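Local coordinates for protein dihydropteroate synthase (Stenotrophomonas maltophilia, PDB 7L6P) that probably catalyses the condensation of para-aminobenzoate with 6-hydroxymethyl-7,8-dihydropterin diphosphate to give 7,8-dihydropteroate, a step in folate biosynthesis, at residues L23-A28 with A265-V270; N128-L133 with M152-E157; L196-F201 with P226-L231. All coordinates share one frame; numbering follows the deposited sequence.

Interaction 1 (L23-A28 with A265-V270); sequences LRLDRA and ARIVRV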
ATOM      1  N   LEU A  23     -18.669 -13.777 -10.384  1.00 68.03           N
ATOM      2  CA  LEU A  23     -17.547 -13.023  -9.839  1.00 63.63           C
ATOM      3  C   LEU A  23     -16.379 -13.986  -9.684  1.00 66.76           C
ATOM      4  O   LEU A  23     -16.398 -14.861  -8.815  1.00 65.81           O
ATOM      5  CB  LEU A  23     -17.916 -12.398  -8.497  1.00 67.15           C
ATOM      6  CG  LEU A  23     -16.866 -11.615  -7.710  1.00 68.79           C
ATOM      7  CD1 LEU A  23     -16.554 -10.250  -8.363  1.00 62.85           C
ATOM      8  CD2 LEU A  23     -17.328 -11.450  -6.238  1.00 60.46           C
ATOM      9  N   ARG A  24     -15.379 -13.849 -10.547  1.00 70.18           N
ATOM     10  CA  ARG A  24     -14.212 -14.716 -10.495  1.00 71.73           C
ATOM     11  C   ARG A  24     -13.291 -14.285  -9.360  1.00 67.94           C
ATOM     12  O   ARG A  24     -13.085 -13.093  -9.137  1.00 67.04           O
ATOM     13  CB  ARG A  24     -13.457 -14.671 -11.824  1.00 71.56           C
ATOM     14  CG  ARG A  24     -14.074 -15.506 -12.936  1.00 78.88           C
ATOM     15  CD  ARG A  24     -13.203 -16.715 -13.305  1.00 84.45           C
ATOM     16  NE  ARG A  24     -11.882 -16.343 -13.802  1.00 83.66           N
ATOM     17  CZ  ARG A  24     -10.844 -17.172 -13.870  1.00 88.81           C
ATOM     18  NH1 ARG A  24     -10.935 -18.434 -13.468  1.00 84.99           N
ATOM     19  NH2 ARG A  24      -9.686 -16.726 -14.356  1.00 87.71           N
ATOM     20  N   LEU A  25     -12.717 -15.258  -8.662  1.00 70.01           N
ATOM     21  CA  LEU A  25     -11.831 -14.996  -7.536  1.00 67.38           C
ATOM     22  C   LEU A  25     -10.415 -15.508  -7.807  1.00 67.22           C
ATOM     23  O   LEU A  25      -9.708 -15.973  -6.909  1.00 66.16           O
ATOM     24  CB  LEU A  25     -12.418 -15.576  -6.248  1.00 68.84           C
ATOM     25  CG  LEU A  25     -13.745 -14.901  -5.867  1.00 68.34           C
ATOM     26  CD1 LEU A  25     -14.391 -15.543  -4.663  1.00 65.09           C
ATOM     27  CD2 LEU A  25     -13.567 -13.388  -5.624  1.00 61.62           C
ATOM     28  N   ASP A  26      -9.968 -15.391  -9.055  1.00 67.49           N
ATOM     29  CA  ASP A  26      -8.576 -15.699  -9.369  1.00 69.34           C
ATOM     30  C   ASP A  26      -7.649 -14.610  -8.841  1.00 65.17           C
ATOM     31  O   ASP A  26      -6.480 -14.866  -8.538  1.00 66.50           O
ATOM     32  CB  ASP A  26      -8.418 -15.858 -10.879  1.00 70.09           C
ATOM     33  CG  ASP A  26      -8.935 -14.650 -11.643  1.00 75.56           C
ATOM     34  OD1 ASP A  26     -10.023 -14.127 -11.307  1.00 73.56           O
ATOM     35  OD2 ASP A  26      -8.249 -14.217 -12.589  1.00 84.58           O
ATOM     36  N   ARG A  27      -8.157 -13.399  -8.702  1.00 61.28           N
ATOM     37  CA  ARG A  27      -7.413 -12.325  -8.074  1.00 65.61           C
ATOM     38  C   ARG A  27      -8.354 -11.610  -7.123  1.00 63.68           C
ATOM     39  O   ARG A  27      -9.571 -11.812  -7.165  1.00 63.79           O
ATOM     40  CB  ARG A  27      -6.802 -11.347  -9.093  1.00 65.40           C
ATOM     41  CG  ARG A  27      -7.769 -10.604 -10.004  1.00 64.55           C
ATOM     42  CD  ARG A  27      -6.969  -9.983 -11.146  1.00 76.16           C
ATOM     43  NE  ARG A  27      -7.683  -8.882 -11.784  1.00 79.07           N
ATOM     44  CZ  ARG A  27      -8.467  -9.001 -12.847  1.00 82.75           C
ATOM     45  NH1 ARG A  27      -8.648 -10.171 -13.451  1.00 84.65           N
ATOM     46  NH2 ARG A  27      -9.108  -7.926 -13.301  1.00 79.88           N
ATOM     47  N   ALA A  28      -7.784 -10.775  -6.253  1.00 61.62           N
ATOM     48  CA  ALA A  28      -8.598 -10.063  -5.276  1.00 58.97           C
ATOM     49  C   ALA A  28      -9.595  -9.166  -5.990  1.00 60.04           C
ATOM     50  O   ALA A  28      -9.291  -8.588  -7.030  1.00 63.52           O
ATOM     51  CB  ALA A  28      -7.718  -9.235  -4.344  1.00 56.39           C
ATOM     52  N   ALA A 265      -7.109 -12.749   1.615  1.00 49.20           N
ATOM     53  CA  ALA A 265      -8.393 -12.130   1.314  1.00 48.15           C
ATOM     54  C   ALA A 265      -8.579 -12.045  -0.191  1.00 56.08           C
ATOM     55  O   ALA A 265      -7.676 -11.601  -0.914  1.00 52.91           O
ATOM     56  CB  ALA A 265      -8.456 -10.732   1.915  1.00 47.71           C
ATOM     57  N   ARG A 266      -9.740 -12.479  -0.678  1.00 55.24           N
ATOM     58  CA  ARG A 266     -10.028 -12.352  -2.096  1.00 56.26           C
ATOM     59  C   ARG A 266     -11.097 -11.310  -2.409  1.00 57.28           C
ATOM     60  O   ARG A 266     -11.310 -11.000  -3.589  1.00 58.13           O
ATOM     61  CB  ARG A 266     -10.426 -13.703  -2.686  1.00 56.77           C
ATOM     62  CG  ARG A 266      -9.217 -14.586  -3.028  1.00 64.14           C
ATOM     63  CD  ARG A 266      -8.245 -13.860  -3.988  1.00 65.74           C
ATOM     64  NE  ARG A 266      -6.945 -14.524  -4.074  1.00 62.09           N
ATOM     65  CZ  ARG A 266      -5.903 -14.224  -3.301  1.00 62.26           C
ATOM     66  NH1 ARG A 266      -5.968 -13.263  -2.378  1.00 56.21           N
ATOM     67  NH2 ARG A 266      -4.775 -14.915  -3.438  1.00 65.12           N
ATOM     68  N   ILE A 267     -11.738 -10.726  -1.402  1.00 50.79           N
ATOM     69  CA  ILE A 267     -12.537  -9.527  -1.595  1.00 55.23           C
ATOM     70  C   ILE A 267     -12.125  -8.512  -0.537  1.00 54.54           C
ATOM     71  O   ILE A 267     -11.942  -8.862   0.636  1.00 55.57           O
ATOM     72  CB  ILE A 267     -14.048  -9.811  -1.519  1.00 52.55           C
ATOM     73  CG1 ILE A 267     -14.443 -10.911  -2.501  1.00 51.91           C
ATOM     74  CG2 ILE A 267     -14.846  -8.534  -1.803  1.00 52.85           C
ATOM     75  CD1 ILE A 267     -15.951 -11.217  -2.495  1.00 49.73           C
ATOM     76  N   VAL A 268     -11.995  -7.254  -0.946  1.00 51.21           N
ATOM     77  CA  VAL A 268     -11.756  -6.153  -0.025  1.00 50.04           C
ATOM     78  C   VAL A 268     -12.902  -5.170  -0.156  1.00 48.94           C
ATOM     79  O   VAL A 268     -13.374  -4.880  -1.261  1.00 50.09           O
ATOM     80  CB  VAL A 268     -10.398  -5.464  -0.262  1.00 50.80           C
ATOM     81  CG1 VAL A 268      -9.256  -6.371   0.218  1.00 48.04           C
ATOM     82  CG2 VAL A 268     -10.224  -5.087  -1.734  1.00 46.42           C
ATOM     83  N   ARG A 269     -13.395  -4.719   0.983  1.00 53.38           N
ATOM     84  CA  ARG A 269     -14.508  -3.785   1.069  1.00 55.44           C
ATOM     85  C   ARG A 269     -13.942  -2.408   1.401  1.00 51.27           C
ATOM     86  O   ARG A 269     -13.320  -2.239   2.451  1.00 54.39           O
ATOM     87  CB  ARG A 269     -15.488  -4.274   2.136  1.00 55.08           C
ATOM     88  CG  ARG A 269     -16.776  -3.518   2.219  1.00 53.27           C
ATOM     89  CD  ARG A 269     -17.672  -4.189   3.219  1.00 53.54           C
ATOM     90  NE  ARG A 269     -18.948  -3.504   3.321  1.00 56.32           N
ATOM     91  CZ  ARG A 269     -19.150  -2.468   4.114  1.00 57.65           C
ATOM     92  NH1 ARG A 269     -18.205  -2.043   4.935  1.00 57.19           N
ATOM     93  NH2 ARG A 269     -20.326  -1.847   4.086  1.00 57.31           N
ATOM     94  N   VAL A 270     -14.094  -1.446   0.488  1.00 53.86           N
ATOM     95  CA  VAL A 270     -13.331  -0.201   0.547  1.00 51.69           C
ATOM     96  C   VAL A 270     -14.220   0.979   0.182  1.00 53.15           C
ATOM     97  O   VAL A 270     -15.193   0.838  -0.564  1.00 55.07           O
ATOM     98  CB  VAL A 270     -12.097  -0.209  -0.399  1.00 51.05           C
ATOM     99  CG1 VAL A 270     -11.291  -1.488  -0.282  1.00 52.62           C
ATOM    100  CG2 VAL A 270     -12.537  -0.029  -1.827  1.00 50.85           C
TER
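The guanidinium of Arg-266 has Leu-25 O at its edge, close to its plane, while Ala-28 N and Arg-27 C approach it obliquely. Another partner in the guanidinium plane is Ala-265 O, which accepts from Arg-266 NH1 at 2.8 Å; NH1 reaches this oxygen from above the carbonyl plane, along a bent bond (139°). A turn at chi2 (-56°) folds the Arg-266 chain over the loop, so that its methylene chain does the touching: CD of Arg-266 lies 3.9 Å from Arg-27 C. Beside it, Ala-28 CA sends a CA-H...O contact to Arg-266 O at 3.3 Å, and the methyl of Ala-28 sits 4.2 Å from Ala-265 O. The rest is apolar. Ile-267 extends its CG1 branch toward two leucines: Leu-23 CD2 meets the tip, Ile-267 CD1, at 4.0 Å, and Leu-25 CD2 meets Ile-267 CG1 at 4.1 Å, the chains crossing at a slant. Leu-23 lies in the second strand of the hairpin formed by strands 15-18 and 21-24, which packs at the N-terminal end of a TIM barrel, where Leu-23 also touches Asp-66 and Leu-25 touches Pro-226, both just ahead of barrel strands. Strand 267-270 is the eighth of the barrel; Arg-266 bonds through its backbone to Arg-29, at the start of the first strand, and helices 250-262 and 273-287 pack against Ala-28.

Interaction 2 (N128-L133 with M152-E157); sequences NDIYGL and MHMQGE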
ATOM      1  N   ASN A 128     -24.364  -9.431   2.916  1.00 58.23           N
ATOM      2  CA  ASN A 128     -23.186  -9.152   3.732  1.00 58.87           C
ATOM      3  C   ASN A 128     -23.677  -8.886   5.151  1.00 58.94           C
ATOM      4  O   ASN A 128     -24.286  -7.843   5.409  1.00 59.85           O
ATOM      5  CB  ASN A 128     -22.423  -7.953   3.161  1.00 60.28           C
ATOM      6  CG  ASN A 128     -21.036  -7.788   3.757  1.00 61.15           C
ATOM      7  OD1 ASN A 128     -20.477  -8.718   4.336  1.00 61.17           O
ATOM      8  ND2 ASN A 128     -20.477  -6.582   3.630  1.00 62.35           N
ATOM      9  N   ASP A 129     -23.447  -9.831   6.069  1.00 59.57           N
ATOM     10  CA  ASP A 129     -24.097  -9.801   7.385  1.00 58.21           C
ATOM     11  C   ASP A 129     -23.077  -9.610   8.505  1.00 57.47           C
ATOM     12  O   ASP A 129     -22.289 -10.520   8.796  1.00 58.06           O
ATOM     13  CB  ASP A 129     -24.900 -11.081   7.612  1.00 55.31           C
ATOM     14  CG  ASP A 129     -25.615 -11.096   8.972  1.00 57.74           C
ATOM     15  OD1 ASP A 129     -25.632 -10.070   9.703  1.00 56.80           O
ATOM     16  OD2 ASP A 129     -26.169 -12.151   9.308  1.00 56.44           O
ATOM     17  N   ILE A 130     -23.130  -8.450   9.173  1.00 55.58           N
ATOM     18  CA  ILE A 130     -22.242  -8.203  10.310  1.00 56.81           C
ATOM     19  C   ILE A 130     -22.509  -9.172  11.465  1.00 57.20           C
ATOM     20  O   ILE A 130     -21.624  -9.402  12.298  1.00 57.45           O
ATOM     21  CB  ILE A 130     -22.370  -6.749  10.820  1.00 58.55           C
ATOM     22  CG1 ILE A 130     -23.782  -6.457  11.330  1.00 58.83           C
ATOM     23  CG2 ILE A 130     -21.985  -5.737   9.754  1.00 59.82           C
ATOM     24  CD1 ILE A 130     -23.846  -5.187  12.201  1.00 52.87           C
ATOM     25  N   TYR A 131     -23.728  -9.715  11.568  1.00 54.20           N
ATOM     26  CA  TYR A 131     -24.141 -10.539  12.705  1.00 56.75           C
ATOM     27  C   TYR A 131     -23.954 -12.032  12.474  1.00 57.14           C
ATOM     28  O   TYR A 131     -24.300 -12.829  13.361  1.00 56.24           O
ATOM     29  CB  TYR A 131     -25.610 -10.271  13.070  1.00 55.20           C
ATOM     30  CG  TYR A 131     -25.939 -10.495  14.538  1.00 56.44           C
ATOM     31  CD1 TYR A 131     -24.934 -10.519  15.500  1.00 56.49           C
ATOM     32  CD2 TYR A 131     -27.254 -10.703  14.958  1.00 57.60           C
ATOM     33  CE1 TYR A 131     -25.231 -10.722  16.852  1.00 59.57           C
ATOM     34  CE2 TYR A 131     -27.560 -10.921  16.311  1.00 61.36           C
ATOM     35  CZ  TYR A 131     -26.540 -10.924  17.252  1.00 60.99           C
ATOM     36  OH  TYR A 131     -26.819 -11.127  18.591  1.00 59.36           O
ATOM     37  N   GLY A 132     -23.499 -12.436  11.294  1.00 55.30           N
ATOM     38  CA  GLY A 132     -23.259 -13.848  11.028  1.00 50.88           C
ATOM     39  C   GLY A 132     -24.510 -14.693  11.008  1.00 53.04           C
ATOM     40  O   GLY A 132     -24.494 -15.819  11.524  1.00 50.09           O
ATOM     41  N   LEU A 133     -25.595 -14.178  10.428  1.00 51.15           N
ATOM     42  CA  LEU A 133     -26.885 -14.864  10.388  1.00 56.31           C
ATOM     43  C   LEU A 133     -27.399 -15.219  11.785  1.00 58.20           C
ATOM     44  O   LEU A 133     -28.165 -16.166  11.930  1.00 57.61           O
ATOM     45  CB  LEU A 133     -26.830 -16.126   9.504  1.00 54.36           C
ATOM     46  CG  LEU A 133     -26.417 -15.940   8.035  1.00 56.42           C
ATOM     47  CD1 LEU A 133     -26.374 -17.254   7.271  1.00 60.90           C
ATOM     48  CD2 LEU A 133     -27.337 -14.952   7.321  1.00 60.00           C
ATOM     49  N   MET A 152     -19.696 -12.708   8.968  1.00 52.44           N
ATOM     50  CA  MET A 152     -18.743 -11.880   9.684  1.00 53.29           C
ATOM     51  C   MET A 152     -18.698 -12.284  11.151  1.00 50.38           C
ATOM     52  O   MET A 152     -19.671 -12.805  11.701  1.00 48.98           O
ATOM     53  CB  MET A 152     -19.109 -10.405   9.573  1.00 50.64           C
ATOM     54  CG  MET A 152     -17.917  -9.502   9.813  1.00 53.36           C
ATOM     55  SD  MET A 152     -18.334  -7.751   9.840  1.00 53.24           S
ATOM     56  CE  MET A 152     -18.922  -7.602  11.523  1.00 52.52           C
ATOM     57  N   HIS A 153     -17.546 -12.060  11.770  1.00 50.27           N
ATOM     58  CA  HIS A 153     -17.397 -12.172  13.211  1.00 49.40           C
ATOM     59  C   HIS A 153     -17.491 -10.787  13.823  1.00 52.96           C
ATOM     60  O   HIS A 153     -16.833  -9.848  13.353  1.00 51.56           O
ATOM     61  CB  HIS A 153     -16.067 -12.798  13.617  1.00 48.70           C
ATOM     62  CG  HIS A 153     -15.825 -12.759  15.097  1.00 50.27           C
ATOM     63  ND1 HIS A 153     -15.308 -11.655  15.746  1.00 53.30           N
ATOM     64  CD2 HIS A 153     -16.065 -13.683  16.059  1.00 47.24           C
ATOM     65  CE1 HIS A 153     -15.231 -11.902  17.044  1.00 53.76           C
ATOM     66  NE2 HIS A 153     -15.686 -13.126  17.259  1.00 54.00           N
ATOM     67  N   MET A 154     -18.326 -10.663  14.846  1.00 54.85           N
ATOM     68  CA  MET A 154     -18.299  -9.514  15.740  1.00 54.01           C
ATOM     69  C   MET A 154     -18.598  -9.966  17.156  1.00 56.77           C
ATOM     70  O   MET A 154     -19.423 -10.850  17.378  1.00 54.62           O
ATOM     71  CB  MET A 154     -19.295  -8.435  15.327  1.00 54.28           C
ATOM     72  CG  MET A 154     -20.746  -8.872  15.311  1.00 57.90           C
ATOM     73  SD  MET A 154     -21.880  -7.473  15.208  1.00 69.43           S
ATOM     74  CE  MET A 154     -21.564  -6.779  16.813  1.00 67.54           C
ATOM     75  N   GLN A 155     -17.899  -9.360  18.101  1.00 62.32           N
ATOM     76  CA  GLN A 155     -18.242  -9.432  19.509  1.00 62.82           C
ATOM     77  C   GLN A 155     -19.234  -8.310  19.782  1.00 64.05           C
ATOM     78  O   GLN A 155     -19.023  -7.186  19.334  1.00 63.68           O
ATOM     79  CB  GLN A 155     -16.987  -9.287  20.365  1.00 62.90           C
ATOM     80  CG  GLN A 155     -16.991 -10.124  21.622  1.00 69.42           C
ATOM     81  CD  GLN A 155     -15.661 -10.085  22.361  1.00 70.80           C
ATOM     82  OE1 GLN A 155     -14.999 -11.112  22.520  1.00 71.97           O
ATOM     83  NE2 GLN A 155     -15.270  -8.903  22.827  1.00 72.57           N
ATOM     84  N   GLY A 156     -20.354  -8.634  20.408  1.00 67.42           N
ATOM     85  CA  GLY A 156     -21.411  -7.674  20.645  1.00 61.48           C
ATOM     86  C   GLY A 156     -22.624  -7.929  19.769  1.00 63.56           C
ATOM     87  O   GLY A 156     -22.756  -8.966  19.116  1.00 66.36           O
ATOM     88  N   GLU A 157     -23.515  -6.952  19.751  1.00 65.07           N
ATOM     89  CA  GLU A 157     -24.750  -7.036  18.989  1.00 68.53           C
ATOM     90  C   GLU A 157     -24.859  -5.836  18.069  1.00 68.81           C
ATOM     91  O   GLU A 157     -24.244  -4.797  18.318  1.00 71.06           O
ATOM     92  CB  GLU A 157     -25.999  -7.079  19.882  1.00 64.31           C
ATOM     93  CG  GLU A 157     -25.819  -7.706  21.236  1.00 68.00           C
ATOM     94  CD  GLU A 157     -27.042  -7.486  22.109  1.00 69.83           C
ATOM     95  OE1 GLU A 157     -28.169  -7.782  21.649  1.00 66.79           O
ATOM     96  OE2 GLU A 157     -26.877  -6.979  23.236  1.00 70.89           O
TER
HETATM   97  O   HOH W   1     -24.794 -11.202  20.693  1.00 60.46           O
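Met-152 N reaches Asp-129 O in a weak 3.4 Å hydrogen bond where two neighbouring parallel strands end, and beyond it the first chain curls into a type I turn from Asp-129 to Gly-132 while the second runs on, extended. Asp-129 steadies the turn from within: its OD1, met from above the carboxylate plane, accepts from Tyr-131 N at 2.7 Å, an Asx turn. Around the turn the methionines do most of the touching. Met-152 and Ile-130 lie side by side and point the same way; the Met-152 chain is extended through chi2 and bends at chi3 (82°), which brings its CE methyl to 3.6 Å from Ile-130 CB and also against Ile-130 O. The same carbonyl oxygen is also met by Met-154, whose CG stands 3.2 Å from Ile-130 O. This CG sits between the backbone N and the carbonyl carbon (chi1 60°), and from there an extended chi2 (166°) sets SD near Ile-130 O and beside the Tyr-131 ring. There it makes an oblique Met-aromatic contact, 5.5 Å from the ring centroid. The phenol crosses to the outer end of the second segment: Tyr-131 CE1 lies 3.8 Å from Gly-156 O, and the hydroxyl is hydrogen-bonded to a water in the ring plane, 2.9 Å from Tyr-131 OH; the same water gives a weak bond to Gly-156 O. A bound imidazole comes within about 3 Å of the Ile-130 side chain at the nearest atoms. Within the fold this is the C-terminal side of barrel strands 126-129 and 149-152, where TIM barrels place the active site: Arg-134 bonds to the carbonyls of Tyr-131 and Met-154, Arg-181 of helix 170-188 takes Gly-132 O, and Leu-133 packs on helix 138-145.

Interaction 3 (L196-F201 with P226-L231); sequences LIDLGF and PMLAGL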
ATOM      1  N   LEU A 196     -19.022 -17.199   2.464  1.00 55.60           N
ATOM      2  CA  LEU A 196     -17.763 -16.500   2.649  1.00 53.39           C
ATOM      3  C   LEU A 196     -17.617 -16.202   4.127  1.00 53.54           C
ATOM      4  O   LEU A 196     -18.600 -16.186   4.865  1.00 54.31           O
ATOM      5  CB  LEU A 196     -17.696 -15.179   1.861  1.00 51.38           C
ATOM      6  CG  LEU A 196     -17.845 -15.216   0.343  1.00 56.99           C
ATOM      7  CD1 LEU A 196     -19.300 -15.413  -0.056  1.00 54.50           C
ATOM      8  CD2 LEU A 196     -17.268 -13.935  -0.286  1.00 49.27           C
ATOM      9  N   ILE A 197     -16.381 -15.949   4.553  1.00 50.85           N
ATOM     10  CA  ILE A 197     -16.112 -15.501   5.909  1.00 49.01           C
ATOM     11  C   ILE A 197     -15.544 -14.090   5.857  1.00 54.54           C
ATOM     12  O   ILE A 197     -14.967 -13.641   4.855  1.00 52.55           O
ATOM     13  CB  ILE A 197     -15.145 -16.432   6.654  1.00 48.97           C
ATOM     14  CG1 ILE A 197     -13.847 -16.541   5.859  1.00 50.14           C
ATOM     15  CG2 ILE A 197     -15.809 -17.825   6.876  1.00 48.73           C
ATOM     16  CD1 ILE A 197     -12.751 -17.266   6.579  1.00 54.96           C
ATOM     17  N   ASP A 198     -15.695 -13.402   6.980  1.00 54.29           N
ATOM     18  CA  ASP A 198     -15.200 -12.052   7.165  1.00 47.79           C
ATOM     19  C   ASP A 198     -14.732 -11.952   8.606  1.00 50.74           C
ATOM     20  O   ASP A 198     -15.494 -12.281   9.529  1.00 49.63           O
ATOM     21  CB  ASP A 198     -16.319 -11.065   6.854  1.00 49.50           C
ATOM     22  CG  ASP A 198     -15.928  -9.615   7.063  1.00 52.93           C
ATOM     23  OD1 ASP A 198     -14.818  -9.332   7.569  1.00 52.45           O
ATOM     24  OD2 ASP A 198     -16.786  -8.756   6.747  1.00 55.54           O
ATOM     25  N   LEU A 199     -13.481 -11.522   8.807  1.00 48.79           N
ATOM     26  CA  LEU A 199     -12.956 -11.513  10.169  1.00 48.03           C
ATOM     27  C   LEU A 199     -13.537 -10.380  11.004  1.00 48.87           C
ATOM     28  O   LEU A 199     -13.401 -10.402  12.234  1.00 51.38           O
ATOM     29  CB  LEU A 199     -11.426 -11.456  10.141  1.00 48.96           C
ATOM     30  CG  LEU A 199     -10.716 -12.628   9.435  1.00 52.29           C
ATOM     31  CD1 LEU A 199      -9.204 -12.528   9.566  1.00 45.03           C
ATOM     32  CD2 LEU A 199     -11.229 -13.997   9.965  1.00 51.48           C
ATOM     33  N   GLY A 200     -14.183  -9.397  10.372  1.00 48.33           N
ATOM     34  CA  GLY A 200     -14.825  -8.309  11.078  1.00 50.20           C
ATOM     35  C   GLY A 200     -13.840  -7.409  11.793  1.00 50.32           C
ATOM     36  O   GLY A 200     -13.988  -7.138  12.986  1.00 49.19           O
ATOM     37  N   PHE A 201     -12.820  -6.932  11.084  1.00 52.42           N
ATOM     38  CA  PHE A 201     -11.893  -5.989  11.695  1.00 51.31           C
ATOM     39  C   PHE A 201     -12.645  -4.810  12.297  1.00 48.49           C
ATOM     40  O   PHE A 201     -13.574  -4.280  11.688  1.00 50.82           O
ATOM     41  CB  PHE A 201     -10.886  -5.507  10.659  1.00 49.54           C
ATOM     42  CG  PHE A 201     -10.002  -6.585  10.130  1.00 49.69           C
ATOM     43  CD1 PHE A 201      -9.047  -7.160  10.948  1.00 47.22           C
ATOM     44  CD2 PHE A 201     -10.081  -6.982   8.802  1.00 50.44           C
ATOM     45  CE1 PHE A 201      -8.210  -8.132  10.463  1.00 46.26           C
ATOM     46  CE2 PHE A 201      -9.255  -7.968   8.310  1.00 46.81           C
ATOM     47  CZ  PHE A 201      -8.319  -8.542   9.138  1.00 47.34           C
ATOM     48  N   PRO A 226     -14.065 -18.389   0.573  1.00 50.40           N
ATOM     49  CA  PRO A 226     -13.439 -17.087   0.324  1.00 53.00           C
ATOM     50  C   PRO A 226     -13.523 -16.177   1.545  1.00 55.28           C
ATOM     51  O   PRO A 226     -14.484 -16.216   2.324  1.00 51.06           O
ATOM     52  CB  PRO A 226     -14.247 -16.518  -0.851  1.00 47.56           C
ATOM     53  CG  PRO A 226     -14.811 -17.733  -1.546  1.00 54.42           C
ATOM     54  CD  PRO A 226     -15.086 -18.724  -0.435  1.00 53.97           C
ATOM     55  N   MET A 227     -12.490 -15.352   1.695  1.00 51.33           N
ATOM     56  CA  MET A 227     -12.345 -14.459   2.822  1.00 50.23           C
ATOM     57  C   MET A 227     -12.447 -13.023   2.336  1.00 51.46           C
ATOM     58  O   MET A 227     -11.719 -12.615   1.425  1.00 50.56           O
ATOM     59  CB  MET A 227     -11.015 -14.685   3.536  1.00 50.02           C
ATOM     60  CG  MET A 227     -10.857 -13.830   4.808  1.00 48.43           C
ATOM     61  SD  MET A 227      -9.548 -14.448   5.876  1.00 47.98           S
ATOM     62  CE  MET A 227      -8.202 -14.550   4.659  1.00 48.52           C
ATOM     63  N   LEU A 228     -13.339 -12.263   2.958  1.00 49.29           N
ATOM     64  CA  LEU A 228     -13.519 -10.859   2.672  1.00 50.06           C
ATOM     65  C   LEU A 228     -12.891 -10.048   3.798  1.00 55.84           C
ATOM     66  O   LEU A 228     -13.091 -10.352   4.985  1.00 52.58           O
ATOM     67  CB  LEU A 228     -15.010 -10.546   2.532  1.00 52.37           C
ATOM     68  CG  LEU A 228     -15.441  -9.100   2.253  1.00 56.49           C
ATOM     69  CD1 LEU A 228     -16.753  -9.077   1.457  1.00 57.24           C
ATOM     70  CD2 LEU A 228     -15.605  -8.329   3.559  1.00 54.61           C
ATOM     71  N   ALA A 229     -12.158  -8.994   3.435  1.00 53.39           N
ATOM     72  CA  ALA A 229     -11.491  -8.164   4.432  1.00 47.93           C
ATOM     73  C   ALA A 229     -11.915  -6.725   4.234  1.00 52.53           C
ATOM     74  O   ALA A 229     -11.890  -6.212   3.108  1.00 53.65           O
ATOM     75  CB  ALA A 229      -9.969  -8.282   4.352  1.00 48.47           C
ATOM     76  N   GLY A 230     -12.323  -6.086   5.325  1.00 54.90           N
ATOM     77  CA  GLY A 230     -12.684  -4.690   5.309  1.00 51.27           C
ATOM     78  C   GLY A 230     -12.047  -3.916   6.443  1.00 57.26           C
ATOM     79  O   GLY A 230     -12.378  -4.139   7.620  1.00 53.08           O
ATOM     80  N   LEU A 231     -11.109  -3.021   6.101  1.00 53.01           N
ATOM     81  CA  LEU A 231     -10.480  -2.142   7.076  1.00 51.54           C
ATOM     82  C   LEU A 231     -10.546  -0.687   6.630  1.00 52.81           C
ATOM     83  O   LEU A 231      -9.812   0.143   7.162  1.00 53.89           O
ATOM     84  CB  LEU A 231      -9.017  -2.512   7.306  1.00 52.43           C
ATOM     85  CG  LEU A 231      -8.599  -3.877   7.821  1.00 55.92           C
ATOM     86  CD1 LEU A 231      -8.030  -4.682   6.660  1.00 53.31           C
ATOM     87  CD2 LEU A 231      -7.563  -3.722   8.919  1.00 55.61           C
TER
HETATM   88  O   HOH W   2     -11.522 -10.435   6.851  1.00 46.24           O
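Ile-197 O is gripped twice, by Leu-228 N in an almost straight hydrogen bond (2.9 Å, 174°) and by a CA-H...O contact, with Met-227 CA 3.4 Å from Ile-197 O. The N-H of the same residue gives an equally short bond to Pro-226 O, so Ile-197 links both ways to its parallel neighbour. Side chains follow this pairing. Those of Leu-196 and Pro-226 cross at about a right angle, with Leu-196 CG 4.0 Å from Pro-226 CB; Ile-197 CG1 rests against Met-227 CB, while Met-227 SD reaches Leu-199. Asp-198, its CG anti to the backbone N (chi1 178°), lies across Leu-228, with OD2 3.4 Å from Leu-228 CD2; its OD1 accepts from Gly-200 N at 2.9 Å, an Asx turn at the end of the strand. Further on, Phe-201 takes over: Leu-231 CD2 sits over one face, 4.2 Å from the ring centroid in a CH-pi contact, and Gly-230 O and Ala-229 CB come at the ring edge. The contact closes the beta-alpha-beta unit around helix 207-215. Its chemistry is divided: backbone bonds fix the strand pairing, apolar side chains pack along the pair and the Phe-201 ring beyond it, and the turn bond restrains the carboxylate of Asp-198, whose side chain comes within about 4 Å of a bound imidazole at the nearest atoms.

All three contacts involve one eight-stranded parallel barrel. Interactions 1 and 3 are joined directly, since strands 267-270 and 227-229 are neighbours: Ala-229 N lies 2.8 Å from Ile-267 O and Arg-266 N lies 2.9 Å from Met-227 O, both probable hydrogen bonds. Interaction 3 meets interaction 2 where His-153 N lies 3.0 Å from Asp-198 O and Met-152 CG packs 3.4 Å from Asp-198 OD2. Interactions 1 and 2 lie on opposite sides of the chain's centre, about 20 Å apart between centres, yet Arg-269 and Asn-128 touch inside the barrel; Arg-269 forms a salt bridge and Asn-128 a hydrogen bond with Asp-69. Bound imidazole, in the active site, comes near Ile-130 of interaction 2 and near Asp-198 of interaction 3.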